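Local coordinates for protein eukaryotic translation initiation factor 2A (Schizosaccharomyces pombe, PDB 3WJ9) that probably directs methionyl-tRNAi to 40S ribosomal subunits in a codon-dependent manner, early in the translation of a small number of specific mRNAs, at residues V183-K188 with S194-S199; Y87-E92 with L130-D135. All coordinates share one frame; numbering follows the deposited sequence.

Contact 1: V183-K188 with S194-S199; sequences VFIPEK and SVRTYS
Val183, Phe184 and Ile185 pair with Arg196, Val195 and Ser194 as antiparallel strands; the axes of the two short segments come within 4.7 Å, and their directions are 156° apart. Val183-Arg196 and Ile185-Ser194 are hydrogen-bonded pairs, each with two backbone bonds. Val183 N gives to Arg196 O at 2.7 Å, and Arg196 N returns the bond to Val183 O. Ser194 N lies 3.0 Å from Ile185 O, and Ile185 N bonds back to Ser194 O. Phe184 and Val195 form the non-hydrogen-bonded pair between them.

The side chains of that middle pair share one face of the sheet. Phe184 holds CG anti to its backbone N (chi1 176°), which swings the ring over toward the partner strand. Val195 CG2 meets the ring at its edge, 3.5 Å from Phe184 CD1.

Val183, Ile185, Ser194 and Arg196 point to the other face. Ile185 CD1 lies 3.8 Å from Ser194 CB. The Arg196 chain bends at chi2 and chi3 and folds back, bringing NH2 within 4.1 Å of Ile185 CD1. Ser194 OG is hydrogen-bonded to Lys210 O of the next strand.

The two strands are the middle pair of a four-stranded propeller blade and form a beta hairpin. Backbone bonds fix the register here, while the side chains that cross the seam add mainly apolar contact, and the sheet face that carries Phe184 and Val195 packs on Phe220 of strand 220-222.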
loop_
_atom_site.group_PDB
_atom_site.type_symbol
_atom_site.label_atom_id
_atom_site.label_comp_id
_atom_site.label_asym_id
_atom_site.label_seq_id
_atom_site.Cartn_x
_atom_site.Cartn_y
_atom_site.Cartn_z
ATOM N N VAL A 183 -3.377 15.579 -8.511
ATOM C CA VAL A 183 -3.105 16.493 -7.399
ATOM C C VAL A 183 -4.404 17.044 -6.783
ATOM O O VAL A 183 -5.457 17.004 -7.418
ATOM C CB VAL A 183 -2.204 17.667 -7.868
ATOM C CG1 VAL A 183 -1.584 18.383 -6.690
ATOM C CG2 VAL A 183 -1.103 17.165 -8.795
ATOM N N PHE A 184 -4.331 17.549 -5.551
ATOM C CA PHE A 184 -5.513 18.059 -4.848
ATOM C C PHE A 184 -5.249 19.361 -4.082
ATOM O O PHE A 184 -4.178 19.551 -3.508
ATOM C CB PHE A 184 -6.047 16.994 -3.885
ATOM C CG PHE A 184 -7.211 17.454 -3.050
ATOM C CD1 PHE A 184 -8.485 17.508 -3.586
ATOM C CD2 PHE A 184 -7.032 17.815 -1.726
ATOM C CE1 PHE A 184 -9.557 17.924 -2.824
ATOM C CE2 PHE A 184 -8.103 18.232 -0.958
ATOM C CZ PHE A 184 -9.366 18.286 -1.507
ATOM N N ILE A 185 -6.245 20.245 -4.070
ATOM C CA ILE A 185 -6.151 21.541 -3.396
ATOM C C ILE A 185 -7.245 21.683 -2.339
ATOM O O ILE A 185 -8.425 21.621 -2.663
ATOM C CB ILE A 185 -6.268 22.713 -4.404
ATOM C CG1 ILE A 185 -5.233 22.575 -5.524
ATOM C CG2 ILE A 185 -6.151 24.058 -3.696
ATOM C CD1 ILE A 185 -5.772 21.921 -6.781
ATOM N N PRO A 186 -6.855 21.886 -1.069
ATOM C CA PRO A 186 -7.826 21.919 0.030
ATOM C C PRO A 186 -8.682 23.182 0.009
ATOM O O PRO A 186 -8.272 24.192 -0.560
ATOM C CB PRO A 186 -6.939 21.877 1.274
ATOM C CG PRO A 186 -5.692 22.559 0.848
ATOM C CD PRO A 186 -5.493 22.200 -0.605
ATOM N N GLU A 187 -9.856 23.114 0.632
ATOM C CA GLU A 187 -10.816 24.216 0.628
ATOM C C GLU A 187 -10.304 25.451 1.361
ATOM O O GLU A 187 -9.811 25.356 2.484
ATOM C CB GLU A 187 -12.140 23.767 1.255
ATOM C CG GLU A 187 -13.119 24.902 1.522
ATOM C CD GLU A 187 -14.116 24.574 2.617
ATOM O OE1 GLU A 187 -15.188 24.013 2.307
ATOM O OE2 GLU A 187 -13.822 24.876 3.792
ATOM N N LYS A 188 -10.436 26.610 0.726
ATOM C CA LYS A 188 -10.108 27.873 1.377
ATOM C C LYS A 188 -11.291 28.835 1.319
ATOM O O LYS A 188 -12.386 28.461 0.903
ATOM C CB LYS A 188 -8.871 28.508 0.739
ATOM C CG LYS A 188 -9.086 29.065 -0.658
ATOM C CD LYS A 188 -7.886 29.889 -1.096
ATOM C CE LYS A 188 -8.031 30.386 -2.524
ATOM N NZ LYS A 188 -7.512 31.774 -2.672
ATOM N N SER A 194 -10.266 21.440 -5.023
ATOM C CA SER A 194 -10.093 21.110 -6.432
ATOM C C SER A 194 -9.181 19.905 -6.651
ATOM O O SER A 194 -8.283 19.635 -5.854
ATOM C CB SER A 194 -9.545 22.318 -7.193
ATOM O OG SER A 194 -9.391 22.022 -8.570
ATOM N N VAL A 195 -9.429 19.190 -7.745
ATOM C CA VAL A 195 -8.625 18.042 -8.146
ATOM C C VAL A 195 -8.114 18.253 -9.571
ATOM O O VAL A 195 -8.846 18.736 -10.432
ATOM C CB VAL A 195 -9.433 16.726 -8.064
ATOM C CG1 VAL A 195 -8.669 15.569 -8.691
ATOM C CG2 VAL A 195 -9.792 16.412 -6.621
ATOM N N ARG A 196 -6.859 17.886 -9.813
ATOM C CA ARG A 196 -6.207 18.158 -11.091
ATOM C C ARG A 196 -5.348 16.990 -11.586
ATOM O O ARG A 196 -4.695 16.311 -10.796
ATOM C CB ARG A 196 -5.344 19.417 -10.970
ATOM C CG ARG A 196 -5.433 20.312 -12.176
ATOM C CD ARG A 196 -6.617 21.226 -12.054
ATOM N NE ARG A 196 -6.450 22.233 -11.020
ATOM C CZ ARG A 196 -5.771 23.358 -11.201
ATOM N NH1 ARG A 196 -5.231 23.616 -12.384
ATOM N NH2 ARG A 196 -5.653 24.233 -10.215
ATOM N N THR A 197 -5.348 16.753 -12.894
ATOM C CA THR A 197 -4.445 15.756 -13.468
ATOM C C THR A 197 -3.546 16.380 -14.532
ATOM O O THR A 197 -3.967 17.268 -15.275
ATOM C CB THR A 197 -5.201 14.567 -14.094
ATOM O OG1 THR A 197 -5.911 15.007 -15.258
ATOM C CG2 THR A 197 -6.186 13.966 -13.097
ATOM N N TYR A 198 -2.306 15.905 -14.594
ATOM C CA TYR A 198 -1.329 16.395 -15.559
ATOM C C TYR A 198 -0.489 15.258 -16.123
ATOM O O TYR A 198 -0.118 14.333 -15.399
ATOM C CB TYR A 198 -0.400 17.431 -14.916
ATOM C CG TYR A 198 -0.999 18.805 -14.731
ATOM C CD1 TYR A 198 -1.721 19.120 -13.588
ATOM C CD2 TYR A 198 -0.812 19.800 -15.682
ATOM C CE1 TYR A 198 -2.260 20.377 -13.409
ATOM C CE2 TYR A 198 -1.345 21.062 -15.508
ATOM C CZ TYR A 198 -2.072 21.345 -14.371
ATOM O OH TYR A 198 -2.608 22.599 -14.191
ATOM N N SER A 199 -0.184 15.327 -17.413
ATOM C CA SER A 199 0.842 14.467 -17.986
ATOM C C SER A 199 2.195 15.071 -17.632
ATOM O O SER A 199 2.342 16.295 -17.621
ATOM C CB SER A 199 0.675 14.327 -19.502
ATOM O OG SER A 199 1.668 13.477 -20.050
#

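Contact 2: Y87-E92 with L130-D135; sequences YLSTWE and LQYTCD
Tyr87 and Ser89 face Tyr132 across two segments that run in roughly opposite senses but are too far apart to pair as strands. The CA atoms of Ser89 and Leu130 are 7.9 Å apart, those of Tyr87 and Tyr132 10.3 Å. No hydrogen bond joins the segments.

One side chain bridges the gap. Tyr132 keeps CG anti to its carbonyl carbon (chi1 -69°) and reaches over with the hydroxyl end of its ring. Its OH comes 4.0 Å from Tyr87 CB and so meets the root of that side chain, not its ring. The same OH is 4.2 Å from Ser89 OG, too long for a hydrogen bond. Ser89 OG is instead hydrogen-bonded to Asn129 OD1.

This is a junction between neighbouring blades of the beta-propeller. Residues 87-92 are the second strand of one blade, within WD repeat 1, and strand 131-132 opens the next. Tyr132 reaches from this strand toward the first blade; its side chain touches Pro83 there and Ala139 on its own blade.

Past the strand, the chain turns and is held by its own polar groups. Thr133 OG1 gives a 2.6 Å hydrogen bond to Asp135 OD1, arriving on the syn side but 32° out of the carboxylate plane. Asp135 OD1 also shares a hydrogen bond with Ser137 OG, and the other oxygen, OD2, is hydrogen-bonded to His179 NE2.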
loop_
_atom_site.group_PDB
_atom_site.type_symbol
_atom_site.label_atom_id
_atom_site.label_comp_id
_atom_site.label_asym_id
_atom_site.label_seq_id
_atom_site.Cartn_x
_atom_site.Cartn_y
_atom_site.Cartn_z
ATOM N N TYR A 87 16.073 1.487 -4.673
ATOM C CA TYR A 87 16.159 2.514 -3.643
ATOM C C TYR A 87 15.271 2.173 -2.450
ATOM O O TYR A 87 14.184 1.613 -2.606
ATOM C CB TYR A 87 15.781 3.883 -4.212
ATOM C CG TYR A 87 16.613 4.297 -5.404
ATOM C CD1 TYR A 87 17.896 4.805 -5.239
ATOM C CD2 TYR A 87 16.118 4.175 -6.694
ATOM C CE1 TYR A 87 18.660 5.181 -6.329
ATOM C CE2 TYR A 87 16.874 4.550 -7.789
ATOM C CZ TYR A 87 18.143 5.052 -7.602
ATOM O OH TYR A 87 18.895 5.424 -8.692
ATOM N N LEU A 88 15.750 2.514 -1.258
ATOM C CA LEU A 88 15.018 2.258 -0.024
ATOM C C LEU A 88 15.018 3.513 0.843
ATOM O O LEU A 88 16.071 4.086 1.113
ATOM C CB LEU A 88 15.634 1.076 0.731
ATOM C CG LEU A 88 15.007 0.658 2.066
ATOM C CD1 LEU A 88 13.730 -0.135 1.840
ATOM C CD2 LEU A 88 15.991 -0.148 2.896
ATOM N N SER A 89 13.833 3.941 1.268
ATOM C CA SER A 89 13.699 5.145 2.083
ATOM C C SER A 89 13.470 4.800 3.553
ATOM O O SER A 89 12.770 3.840 3.871
ATOM C CB SER A 89 12.556 6.021 1.560
ATOM O OG SER A 89 12.793 6.428 0.222
ATOM N N THR A 90 14.065 5.590 4.443
ATOM C CA THR A 90 13.981 5.332 5.879
ATOM C C THR A 90 13.530 6.558 6.670
ATOM O O THR A 90 14.260 7.536 6.766
ATOM C CB THR A 90 15.341 4.867 6.446
ATOM O OG1 THR A 90 16.319 5.895 6.248
ATOM C CG2 THR A 90 15.805 3.591 5.762
ATOM N N TRP A 91 12.332 6.489 7.246
ATOM C CA TRP A 91 11.824 7.559 8.105
ATOM C C TRP A 91 12.349 7.400 9.528
ATOM O O TRP A 91 12.123 6.374 10.169
ATOM C CB TRP A 91 10.287 7.567 8.117
ATOM C CG TRP A 91 9.655 8.718 8.889
ATOM C CD1 TRP A 91 9.178 9.880 8.370
ATOM C CD2 TRP A 91 9.418 8.789 10.303
ATOM N NE1 TRP A 91 8.676 10.681 9.362
ATOM C CE2 TRP A 91 8.807 10.033 10.563
ATOM C CE3 TRP A 91 9.667 7.930 11.373
ATOM C CZ2 TRP A 91 8.444 10.436 11.845
ATOM C CZ3 TRP A 91 9.304 8.331 12.650
ATOM C CH2 TRP A 91 8.698 9.573 12.874
ATOM N N GLU A 92 13.059 8.412 10.016
ATOM C CA GLU A 92 13.440 8.467 11.423
ATOM C C GLU A 92 12.560 9.490 12.128
ATOM O O GLU A 92 11.851 10.255 11.475
ATOM C CB GLU A 92 14.916 8.837 11.586
ATOM C CG GLU A 92 15.888 7.905 10.886
ATOM C CD GLU A 92 17.333 8.329 11.077
ATOM O OE1 GLU A 92 18.231 7.639 10.550
ATOM O OE2 GLU A 92 17.570 9.351 11.755
ATOM N N LEU A 130 8.957 9.292 -0.831
ATOM C CA LEU A 130 8.849 9.733 -2.211
ATOM C C LEU A 130 7.976 8.755 -2.977
ATOM O O LEU A 130 8.028 7.551 -2.735
ATOM C CB LEU A 130 10.228 9.827 -2.868
ATOM C CG LEU A 130 11.260 10.767 -2.253
ATOM C CD1 LEU A 130 12.640 10.482 -2.821
ATOM C CD2 LEU A 130 10.839 12.189 -2.543
ATOM N N GLN A 131 7.165 9.271 -3.892
ATOM C CA GLN A 131 6.434 8.409 -4.807
ATOM C C GLN A 131 7.312 8.178 -6.027
ATOM O O GLN A 131 8.241 8.942 -6.279
ATOM C CB GLN A 131 5.092 9.024 -5.203
ATOM C CG GLN A 131 4.219 9.407 -4.020
ATOM C CD GLN A 131 2.825 9.830 -4.436
ATOM O OE1 GLN A 131 2.372 9.521 -5.538
ATOM N NE2 GLN A 131 2.143 10.556 -3.560
ATOM N N TYR A 132 7.029 7.119 -6.774
ATOM C CA TYR A 132 7.844 6.784 -7.933
ATOM C C TYR A 132 6.995 6.424 -9.140
ATOM O O TYR A 132 5.816 6.098 -9.013
ATOM C CB TYR A 132 8.779 5.615 -7.620
ATOM C CG TYR A 132 9.891 5.914 -6.638
ATOM C CD1 TYR A 132 9.647 5.979 -5.272
ATOM C CD2 TYR A 132 11.191 6.118 -7.081
ATOM C CE1 TYR A 132 10.663 6.250 -4.376
ATOM C CE2 TYR A 132 12.215 6.388 -6.192
ATOM C CZ TYR A 132 11.946 6.453 -4.842
ATOM O OH TYR A 132 12.962 6.722 -3.953
ATOM N N THR A 133 7.612 6.489 -10.314
ATOM C CA THR A 133 7.025 5.929 -11.520
ATOM C C THR A 133 7.335 4.437 -11.530
ATOM O O THR A 133 8.197 3.983 -10.782
ATOM C CB THR A 133 7.569 6.605 -12.789
ATOM O OG1 THR A 133 8.996 6.478 -12.825
ATOM C CG2 THR A 133 7.204 8.080 -12.794
ATOM N N CYS A 134 6.636 3.674 -12.362
ATOM C CA CYS A 134 6.828 2.226 -12.394
ATOM C C CYS A 134 8.192 1.829 -12.951
ATOM O O CYS A 134 8.749 0.801 -12.564
ATOM C CB CYS A 134 5.721 1.555 -13.207
ATOM S SG CYS A 134 4.204 1.273 -12.274
ATOM N N ASP A 135 8.730 2.640 -13.856
ATOM C CA ASP A 135 10.064 2.383 -14.391
ATOM C C ASP A 135 11.148 2.891 -13.447
ATOM O O ASP A 135 12.338 2.774 -13.742
ATOM C CB ASP A 135 10.231 3.013 -15.780
ATOM C CG ASP A 135 9.886 4.494 -15.808
ATOM O OD1 ASP A 135 10.075 5.191 -14.789
ATOM O OD2 ASP A 135 9.430 4.965 -16.869
#

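Overall arrangement
Both contacts belong to the amino-terminal beta-propeller part of the factor, on three successive blades. Contact 2 joins the blade that begins with strand 76-81 to the blade that begins with strand 131-132. Contact 1 lies inside the following blade, which begins with strand 170-173. Their centres are 23 Å apart, and their nearest atoms about 9 Å, so they do not touch. Contact 1 sits farther out, with its centre about 22 Å from the centre of the chain against 13 Å for contact 2. Residues 130-135 nevertheless touch the blade that holds contact 1: the side chain of Gln131 hydrogen-bonds to the backbone of Phe171 and Leu173.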